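L-threonine dehydrogenase (Flavobacterium frigidimaris, PDB 2YY7) probably catalyses the NAD-dependent oxidation of L-threonine at its 3-hydroxyl group, on a Rossmann-type fold of the epimerase/dehydratase family. Local coordinates at residues D56-Q59 with I60-L63; F89-D92 with L93-S97; T141-G144 with I145-A149. All coordinates share one frame; numbering follows the deposited sequence.

Contact 1. Residues D56-Q59 with I60-L63; sequences DFNQ and IEHL
Glu61 lies against Phe57 one turn back along helix 57-66, at the capped start of a helix in the Rossmann-type domain. Its CB rests on the backbone of the preceding turn, 3.5 Å from Phe57 O. CG swings anti to the backbone N (chi1 -176°) and the chain runs on extended, which carries CD to 3.7 Å from Phe57 CE1. At the tip OE2 comes in at the ring edge, near its plane, 3.6 Å from Phe57 CE1, while the carboxylate is turned steeply against the ring, the planes 73° apart. OE2 also forms a salt bridge with Lys109, which is likely to hold the group beside the ring. Shortened to an alanine, the residue would probably leave Lys109 without this carboxylate and the CE1 edge of Phe57 without the group that lies against it. The backbone joins the same two residues, Glu61 N to Phe57 O at 2.9 Å. Phe57 and Ile60 both turn to helix 87-106, where Leu104 touches each of them. Asp56 is the N-cap: its OD1 accepts from Gln59 N at 3.2 Å, met from well above the carboxylate plane, and takes a weak second bond from Asn58 N at 2.9 Å.

Contact 2. Residues F89-D92 with L93-S97; sequences FAWD and LNMNS
Met95 lays its CG over the centre of the six-membered ring of Trp91, a CH-pi contact 3.5 Å from the centroid and almost on the ring normal. Its SD stands over the same face, 4.4 Å from that centroid, as a Met-aromatic contact. Chi1 of -66° sets CG beside the backbone N and over the indole; the bend at chi2 keeps SD above the same face. Elsewhere on the helix, Phe89 CE1 packs obliquely on Leu93 CB at 4.0 Å, and Leu93 itself touches the NAD. Asn96 ND2 is modelled 2.5 Å from Asp92 OD1, too close for the exact length of this hydrogen bond to be trusted, with carboxylate and amide planes nearly perpendicular at 83°. Further out, Leu93 O takes two donors from opposite faces of its plane, Ser97 N and Ser97 OG, the hydroxyl at 2.7 Å. Asn94 is fixed at both ends of its amide, OD1 accepting from Leu78 N and ND2 bonding to Ser146 OG. Trp91 meets Trp153 and Phe99 of the second subunit edge-to-face. Helix 87-106 lies against helix 142-161 of its own chain, with Trp91 on Ile145 and Met95 on Ala149, and joins it at the subunit interface.

Contact 3. Residues T141-G144 with I145-A149; sequences TVYG and ISKQA. With NAD (nicotinamide-adenine-dinucleotide), chain E.
Tyr143 and Lys147, one helical turn apart, reach the same ribose of the NAD, its two hydroxyls O2D and O3D. Tyr143 OH lies 2.6 Å from NAD O2D, a hydrogen bond in which either oxygen could be the donor, and O2D sits in plane at the ring's edge. Lys147 NZ donates to NAD O3D at 2.9 Å and, weakly, to O2D. Lysine CG, set beside its backbone N (chi1 -69°), lies over the ring centre, a CH-pi contact 4.2 Å from the Tyr143 centroid; past the bend at chi2, CE comes 3.6 Å from Tyr143 CE1. Pro116 O also accepts from NZ, fixing NZ from the side of strand 112-118. The pair is the YxxxK motif of the short-chain dehydrogenase/reductase superfamily, in which the tyrosine usually serves as general acid or base; the position of Tyr143 at the nicotinamide ribose is consistent with that family role. Its backbone is gripped too: Tyr143 O accepts from Lys147 N and, in the carbonyl plane on a lone pair, from Ser146 OG at 2.6 Å. At the helix start Thr141 is the N-cap, its OG1 accepting from Gly144 N at 2.9 Å.

In the fold
Along the chain the contacts come in series on three helices of the Rossmann-type domain: contact 1 on helix 57-66, contact 2 on helix 87-106, contact 3 on helix 142-161. The helices flank the mainly parallel sheet, whose strands 71-74 and 112-118 alternate with them along the chain. Contacts 2 and 3 touch, their centres about 10 Å apart; both also meet the second subunit, so this helix pair joins the cofactor pocket to the dimer interface. Contact 1 lies further out, its centre about 16 Å from that of contact 2 and about 24 Å from that of contact 3. Its helix follows the loop of Asn53 and Ala54, which bind NAD, and packs on helix 87-106, the middle helix of the three.

Contact 1. Residues D56-Q59 with I60-L63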
loop_
_atom_site.group_PDB
_atom_site.type_symbol
_atom_site.label_atom_id
_atom_site.label_comp_id
_atom_site.label_asym_id
_atom_site.label_seq_id
_atom_site.Cartn_x
_atom_site.Cartn_y
_atom_site.Cartn_z
ATOM N N ASP A 56 -16.549 -2.254 -13.840
ATOM C CA ASP A 56 -16.472 -2.280 -15.302
ATOM C C ASP A 56 -16.110 -0.913 -15.874
ATOM O O ASP A 56 -16.926 0.005 -15.872
ATOM C CB ASP A 56 -17.819 -2.740 -15.873
ATOM C CG ASP A 56 -17.776 -2.984 -17.372
ATOM O OD1 ASP A 56 -17.104 -2.217 -18.090
ATOM O OD2 ASP A 56 -18.438 -3.940 -17.833
ATOM N N PHE A 57 -14.883 -0.784 -16.369
ATOM C CA PHE A 57 -14.413 0.476 -16.939
ATOM C C PHE A 57 -15.307 1.020 -18.059
ATOM O O PHE A 57 -15.581 2.223 -18.103
ATOM C CB PHE A 57 -12.978 0.315 -17.455
ATOM C CG PHE A 57 -12.432 1.544 -18.135
ATOM C CD1 PHE A 57 -12.724 1.809 -19.469
ATOM C CD2 PHE A 57 -11.630 2.440 -17.434
ATOM C CE1 PHE A 57 -12.226 2.948 -20.097
ATOM C CE2 PHE A 57 -11.126 3.586 -18.054
ATOM C CZ PHE A 57 -11.425 3.840 -19.389
ATOM N N ASN A 58 -15.761 0.147 -18.955
ATOM C CA ASN A 58 -16.606 0.584 -20.065
ATOM C C ASN A 58 -17.935 1.196 -19.625
ATOM O O ASN A 58 -18.410 2.156 -20.238
ATOM C CB ASN A 58 -16.872 -0.573 -21.029
ATOM C CG ASN A 58 -15.599 -1.108 -21.660
ATOM O OD1 ASN A 58 -14.779 -0.350 -22.176
ATOM N ND2 ASN A 58 -15.434 -2.423 -21.627
ATOM N N GLN A 59 -18.539 0.647 -18.574
ATOM C CA GLN A 59 -19.809 1.176 -18.086
ATOM C C GLN A 59 -19.635 2.591 -17.533
ATOM O O GLN A 59 -20.499 3.441 -17.713
ATOM C CB GLN A 59 -20.398 0.274 -17.000
ATOM C CG GLN A 59 -20.683 -1.147 -17.452
ATOM C CD GLN A 59 -21.504 -1.925 -16.444
ATOM O OE1 GLN A 59 -21.526 -3.156 -16.461
ATOM N NE2 GLN A 59 -22.194 -1.213 -15.571
ATOM N N ILE A 60 -18.520 2.838 -16.853
ATOM C CA ILE A 60 -18.258 4.162 -16.292
ATOM C C ILE A 60 -17.964 5.141 -17.425
ATOM O O ILE A 60 -18.505 6.245 -17.458
ATOM C CB ILE A 60 -17.053 4.144 -15.326
ATOM C CG1 ILE A 60 -17.296 3.126 -14.204
ATOM C CG2 ILE A 60 -16.844 5.536 -14.738
ATOM C CD1 ILE A 60 -16.112 2.956 -13.255
ATOM N N GLU A 61 -17.107 4.726 -18.350
ATOM C CA GLU A 61 -16.747 5.562 -19.490
ATOM C C GLU A 61 -18.009 5.974 -20.251
ATOM O O GLU A 61 -18.134 7.120 -20.684
ATOM C CB GLU A 61 -15.794 4.799 -20.420
ATOM C CG GLU A 61 -15.279 5.613 -21.597
ATOM C CD GLU A 61 -14.326 4.828 -22.486
ATOM O OE1 GLU A 61 -14.726 3.760 -23.005
ATOM O OE2 GLU A 61 -13.175 5.282 -22.664
ATOM N N HIS A 62 -18.947 5.040 -20.402
ATOM C CA HIS A 62 -20.198 5.317 -21.108
ATOM C C HIS A 62 -21.050 6.383 -20.419
ATOM O O HIS A 62 -21.653 7.226 -21.090
ATOM C CB HIS A 62 -21.027 4.035 -21.253
ATOM C CG HIS A 62 -22.395 4.263 -21.822
ATOM N ND1 HIS A 62 -22.604 4.669 -23.123
ATOM C CD2 HIS A 62 -23.623 4.163 -21.256
ATOM C CE1 HIS A 62 -23.901 4.810 -23.335
ATOM N NE2 HIS A 62 -24.542 4.509 -22.219
ATOM N N LEU A 63 -21.119 6.342 -19.090
ATOM C CA LEU A 63 -21.909 7.335 -18.361
ATOM C C LEU A 63 -21.231 8.699 -18.435
ATOM O O LEU A 63 -21.901 9.734 -18.506
ATOM C CB LEU A 63 -22.098 6.921 -16.896
ATOM C CG LEU A 63 -22.846 5.604 -16.663
ATOM C CD1 LEU A 63 -23.023 5.359 -15.169
ATOM C CD2 LEU A 63 -24.199 5.659 -17.352
#

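Contact 2. Residues F89-D92 with L93-S97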
loop_
_atom_site.group_PDB
_atom_site.type_symbol
_atom_site.label_atom_id
_atom_site.label_comp_id
_atom_site.label_asym_id
_atom_site.label_seq_id
_atom_site.Cartn_x
_atom_site.Cartn_y
_atom_site.Cartn_z
ATOM N N PHE A 89 -12.724 -10.070 -3.048
ATOM C CA PHE A 89 -13.652 -9.166 -3.716
ATOM C C PHE A 89 -13.449 -7.711 -3.299
ATOM O O PHE A 89 -13.528 -6.810 -4.130
ATOM C CB PHE A 89 -15.101 -9.587 -3.451
ATOM C CG PHE A 89 -16.102 -8.819 -4.267
ATOM C CD1 PHE A 89 -16.525 -7.558 -3.868
ATOM C CD2 PHE A 89 -16.570 -9.330 -5.471
ATOM C CE1 PHE A 89 -17.396 -6.812 -4.663
ATOM C CE2 PHE A 89 -17.442 -8.592 -6.272
ATOM C CZ PHE A 89 -17.853 -7.329 -5.866
ATOM N N ALA A 90 -13.179 -7.484 -2.016
ATOM C CA ALA A 90 -12.960 -6.133 -1.512
ATOM C C ALA A 90 -11.756 -5.494 -2.203
ATOM O O ALA A 90 -11.821 -4.347 -2.658
ATOM C CB ALA A 90 -12.742 -6.166 -0.005
ATOM N N TRP A 91 -10.654 -6.232 -2.269
ATOM C CA TRP A 91 -9.449 -5.724 -2.915
ATOM C C TRP A 91 -9.755 -5.397 -4.377
ATOM O O TRP A 91 -9.411 -4.323 -4.872
ATOM C CB TRP A 91 -8.320 -6.762 -2.812
ATOM C CG TRP A 91 -7.046 -6.395 -3.547
ATOM C CD1 TRP A 91 -6.605 -6.917 -4.732
ATOM C CD2 TRP A 91 -6.062 -5.431 -3.143
ATOM N NE1 TRP A 91 -5.408 -6.339 -5.091
ATOM C CE2 TRP A 91 -5.052 -5.424 -4.134
ATOM C CE3 TRP A 91 -5.934 -4.574 -2.042
ATOM C CZ2 TRP A 91 -3.928 -4.590 -4.057
ATOM C CZ3 TRP A 91 -4.813 -3.742 -1.965
ATOM C CH2 TRP A 91 -3.829 -3.758 -2.966
ATOM N N ASP A 92 -10.431 -6.323 -5.050
ATOM C CA ASP A 92 -10.792 -6.160 -6.454
ATOM C C ASP A 92 -11.599 -4.884 -6.692
ATOM O O ASP A 92 -11.206 -4.040 -7.497
ATOM C CB ASP A 92 -11.575 -7.394 -6.924
ATOM C CG ASP A 92 -11.871 -7.379 -8.420
ATOM O OD1 ASP A 92 -11.226 -6.609 -9.160
ATOM O OD2 ASP A 92 -12.746 -8.158 -8.861
ATOM N N LEU A 93 -12.721 -4.744 -5.989
ATOM C CA LEU A 93 -13.583 -3.567 -6.129
ATOM C C LEU A 93 -12.920 -2.253 -5.713
ATOM O O LEU A 93 -12.896 -1.287 -6.477
ATOM C CB LEU A 93 -14.863 -3.741 -5.303
ATOM C CG LEU A 93 -15.755 -2.497 -5.207
ATOM C CD1 LEU A 93 -16.337 -2.184 -6.578
ATOM C CD2 LEU A 93 -16.876 -2.734 -4.200
ATOM N N ASN A 94 -12.401 -2.218 -4.491
ATOM C CA ASN A 94 -11.780 -1.008 -3.972
ATOM C C ASN A 94 -10.628 -0.480 -4.826
ATOM O O ASN A 94 -10.507 0.729 -5.019
ATOM C CB ASN A 94 -11.311 -1.241 -2.531
ATOM C CG ASN A 94 -12.469 -1.489 -1.571
ATOM O OD1 ASN A 94 -13.608 -1.712 -1.989
ATOM N ND2 ASN A 94 -12.179 -1.458 -0.282
ATOM N N MET A 95 -9.790 -1.376 -5.347
ATOM C CA MET A 95 -8.659 -0.947 -6.165
ATOM C C MET A 95 -8.987 -0.677 -7.628
ATOM O O MET A 95 -8.640 0.380 -8.163
ATOM C CB MET A 95 -7.521 -1.982 -6.113
ATOM C CG MET A 95 -6.845 -2.136 -4.753
ATOM S SD MET A 95 -6.347 -0.559 -4.012
ATOM C CE MET A 95 -5.104 0.039 -5.182
ATOM N N ASN A 96 -9.648 -1.629 -8.277
ATOM C CA ASN A 96 -9.953 -1.486 -9.694
ATOM C C ASN A 96 -10.950 -0.392 -10.036
ATOM O O ASN A 96 -10.858 0.202 -11.106
ATOM C CB ASN A 96 -10.386 -2.834 -10.286
ATOM C CG ASN A 96 -9.226 -3.824 -10.362
ATOM O OD1 ASN A 96 -8.130 -3.469 -10.794
ATOM N ND2 ASN A 96 -9.462 -5.061 -9.942
ATOM N N SER A 97 -11.889 -0.109 -9.139
ATOM C CA SER A 97 -12.844 0.960 -9.401
ATOM C C SER A 97 -12.066 2.279 -9.398
ATOM O O SER A 97 -12.344 3.181 -10.187
ATOM C CB SER A 97 -13.936 0.983 -8.328
ATOM O OG SER A 97 -13.400 1.259 -7.042
#

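Contact 3. Residues T141-G144 with I145-A149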
loop_
_atom_site.group_PDB
_atom_site.type_symbol
_atom_site.label_atom_id
_atom_site.label_comp_id
_atom_site.label_asym_id
_atom_site.label_seq_id
_atom_site.Cartn_x
_atom_site.Cartn_y
_atom_site.Cartn_z
ATOM N N THR A 141 -5.996 -4.558 8.131
ATOM C CA THR A 141 -7.216 -5.057 7.486
ATOM C C THR A 141 -7.120 -4.932 5.969
ATOM O O THR A 141 -6.371 -4.099 5.459
ATOM C CB THR A 141 -8.466 -4.271 7.931
ATOM O OG1 THR A 141 -8.381 -2.917 7.462
ATOM C CG2 THR A 141 -8.575 -4.271 9.446
ATOM N N VAL A 142 -7.873 -5.764 5.254
ATOM C CA VAL A 142 -7.901 -5.721 3.790
ATOM C C VAL A 142 -8.309 -4.313 3.367
ATOM O O VAL A 142 -7.719 -3.724 2.460
ATOM C CB VAL A 142 -8.952 -6.717 3.207
ATOM C CG1 VAL A 142 -9.067 -6.538 1.696
ATOM C CG2 VAL A 142 -8.562 -8.147 3.537
ATOM N N TYR A 143 -9.328 -3.786 4.038
ATOM C CA TYR A 143 -9.852 -2.453 3.752
ATOM C C TYR A 143 -8.756 -1.394 3.855
ATOM O O TYR A 143 -8.521 -0.642 2.905
ATOM C CB TYR A 143 -10.979 -2.139 4.729
ATOM C CG TYR A 143 -11.601 -0.765 4.615
ATOM C CD1 TYR A 143 -12.368 -0.404 3.504
ATOM C CD2 TYR A 143 -11.502 0.141 5.668
ATOM C CE1 TYR A 143 -13.040 0.838 3.457
ATOM C CE2 TYR A 143 -12.159 1.368 5.637
ATOM C CZ TYR A 143 -12.930 1.711 4.535
ATOM O OH TYR A 143 -13.607 2.913 4.549
ATOM N N GLY A 144 -8.087 -1.344 5.008
ATOM C CA GLY A 144 -7.026 -0.370 5.209
ATOM C C GLY A 144 -5.927 -0.465 4.164
ATOM O O GLY A 144 -5.392 0.549 3.717
ATOM N N ILE A 145 -5.583 -1.690 3.776
ATOM C CA ILE A 145 -4.545 -1.900 2.771
ATOM C C ILE A 145 -4.986 -1.300 1.438
ATOM O O ILE A 145 -4.182 -0.670 0.735
ATOM C CB ILE A 145 -4.246 -3.410 2.585
ATOM C CG1 ILE A 145 -3.761 -4.003 3.917
ATOM C CG2 ILE A 145 -3.189 -3.611 1.491
ATOM C CD1 ILE A 145 -3.547 -5.505 3.882
ATOM N N SER A 146 -6.260 -1.483 1.098
ATOM C CA SER A 146 -6.793 -0.956 -0.154
ATOM C C SER A 146 -6.810 0.567 -0.138
ATOM O O SER A 146 -6.548 1.209 -1.158
ATOM C CB SER A 146 -8.214 -1.488 -0.422
ATOM O OG SER A 146 -9.190 -0.840 0.378
ATOM N N LYS A 147 -7.124 1.150 1.013
ATOM C CA LYS A 147 -7.156 2.605 1.131
ATOM C C LYS A 147 -5.743 3.187 1.079
ATOM O O LYS A 147 -5.527 4.253 0.514
ATOM C CB LYS A 147 -7.854 3.022 2.431
ATOM C CG LYS A 147 -9.357 2.741 2.448
ATOM C CD LYS A 147 -10.071 3.458 1.296
ATOM C CE LYS A 147 -11.585 3.409 1.451
ATOM N NZ LYS A 147 -12.281 4.116 0.330
ATOM N N GLN A 148 -4.780 2.490 1.668
ATOM C CA GLN A 148 -3.410 2.978 1.649
ATOM C C GLN A 148 -2.854 2.945 0.225
ATOM O O GLN A 148 -2.271 3.922 -0.244
ATOM C CB GLN A 148 -2.519 2.142 2.564
ATOM C CG GLN A 148 -1.069 2.562 2.487
ATOM C CD GLN A 148 -0.191 1.779 3.419
ATOM O OE1 GLN A 148 -0.129 0.550 3.348
ATOM N NE2 GLN A 148 0.498 2.485 4.304
ATOM N N ALA A 149 -3.037 1.823 -0.460
ATOM C CA ALA A 149 -2.565 1.689 -1.839
ATOM C C ALA A 149 -3.304 2.704 -2.710
ATOM O O ALA A 149 -2.738 3.261 -3.659
ATOM C CB ALA A 149 -2.817 0.272 -2.346
HETATM P PA NAD E . -21.919 2.138 1.783
HETATM O O1A NAD E . -23.022 2.615 2.663
HETATM O O2A NAD E . -21.545 0.708 1.944
HETATM O O5B NAD E . -22.190 2.534 0.274
HETATM C C5B NAD E . -21.518 1.905 -0.779
HETATM C C4B NAD E . -22.369 1.976 -2.023
HETATM O O4B NAD E . -21.580 1.498 -3.114
HETATM C C3B NAD E . -23.635 1.094 -1.911
HETATM O O3B NAD E . -24.827 1.837 -2.219
HETATM C C2B NAD E . -23.339 -0.059 -2.879
HETATM O O2B NAD E . -24.512 -0.582 -3.477
HETATM C C1B NAD E . -22.398 0.620 -3.885
HETATM N N9A NAD E . -21.612 -0.344 -4.670
HETATM C C8A NAD E . -20.985 -1.490 -4.183
HETATM N N7A NAD E . -20.395 -2.110 -5.215
HETATM C C5A NAD E . -20.624 -1.366 -6.320
HETATM C C6A NAD E . -20.276 -1.565 -7.647
HETATM N N6A NAD E . -19.660 -2.667 -8.018
HETATM N N1A NAD E . -20.674 -0.650 -8.586
HETATM C C2A NAD E . -21.412 0.468 -8.228
HETATM N N3A NAD E . -21.794 0.670 -6.916
HETATM C C4A NAD E . -21.396 -0.260 -5.988
HETATM O O3 NAD E . -20.579 2.948 2.133
HETATM P PN NAD E . -20.404 4.483 2.632
HETATM O O1N NAD E . -21.293 5.430 1.882
HETATM O O2N NAD E . -20.363 4.421 4.119
HETATM O O5D NAD E . -18.877 4.776 2.165
HETATM C C5D NAD E . -18.601 5.390 0.897
HETATM C C4D NAD E . -17.070 5.623 0.784
HETATM O O4D NAD E . -16.604 6.330 1.919
HETATM C C3D NAD E . -16.251 4.329 0.763
HETATM O O3D NAD E . -15.107 4.530 -0.060
HETATM C C2D NAD E . -15.767 4.193 2.187
HETATM O O2D NAD E . -14.641 3.348 2.200
HETATM C C1D NAD E . -15.517 5.648 2.582
HETATM N N1N NAD E . -15.543 5.788 4.056
HETATM C C2N NAD E . -16.733 5.641 4.739
HETATM C C3N NAD E . -16.747 5.774 6.123
HETATM C C7N NAD E . -18.045 5.736 6.883
HETATM O O7N NAD E . -17.925 5.803 8.261
HETATM N N7N NAD E . -19.236 5.595 6.274
HETATM C C4N NAD E . -15.554 6.032 6.823
HETATM C C5N NAD E . -14.361 6.205 6.115
HETATM C C6N NAD E . -14.353 6.063 4.741
#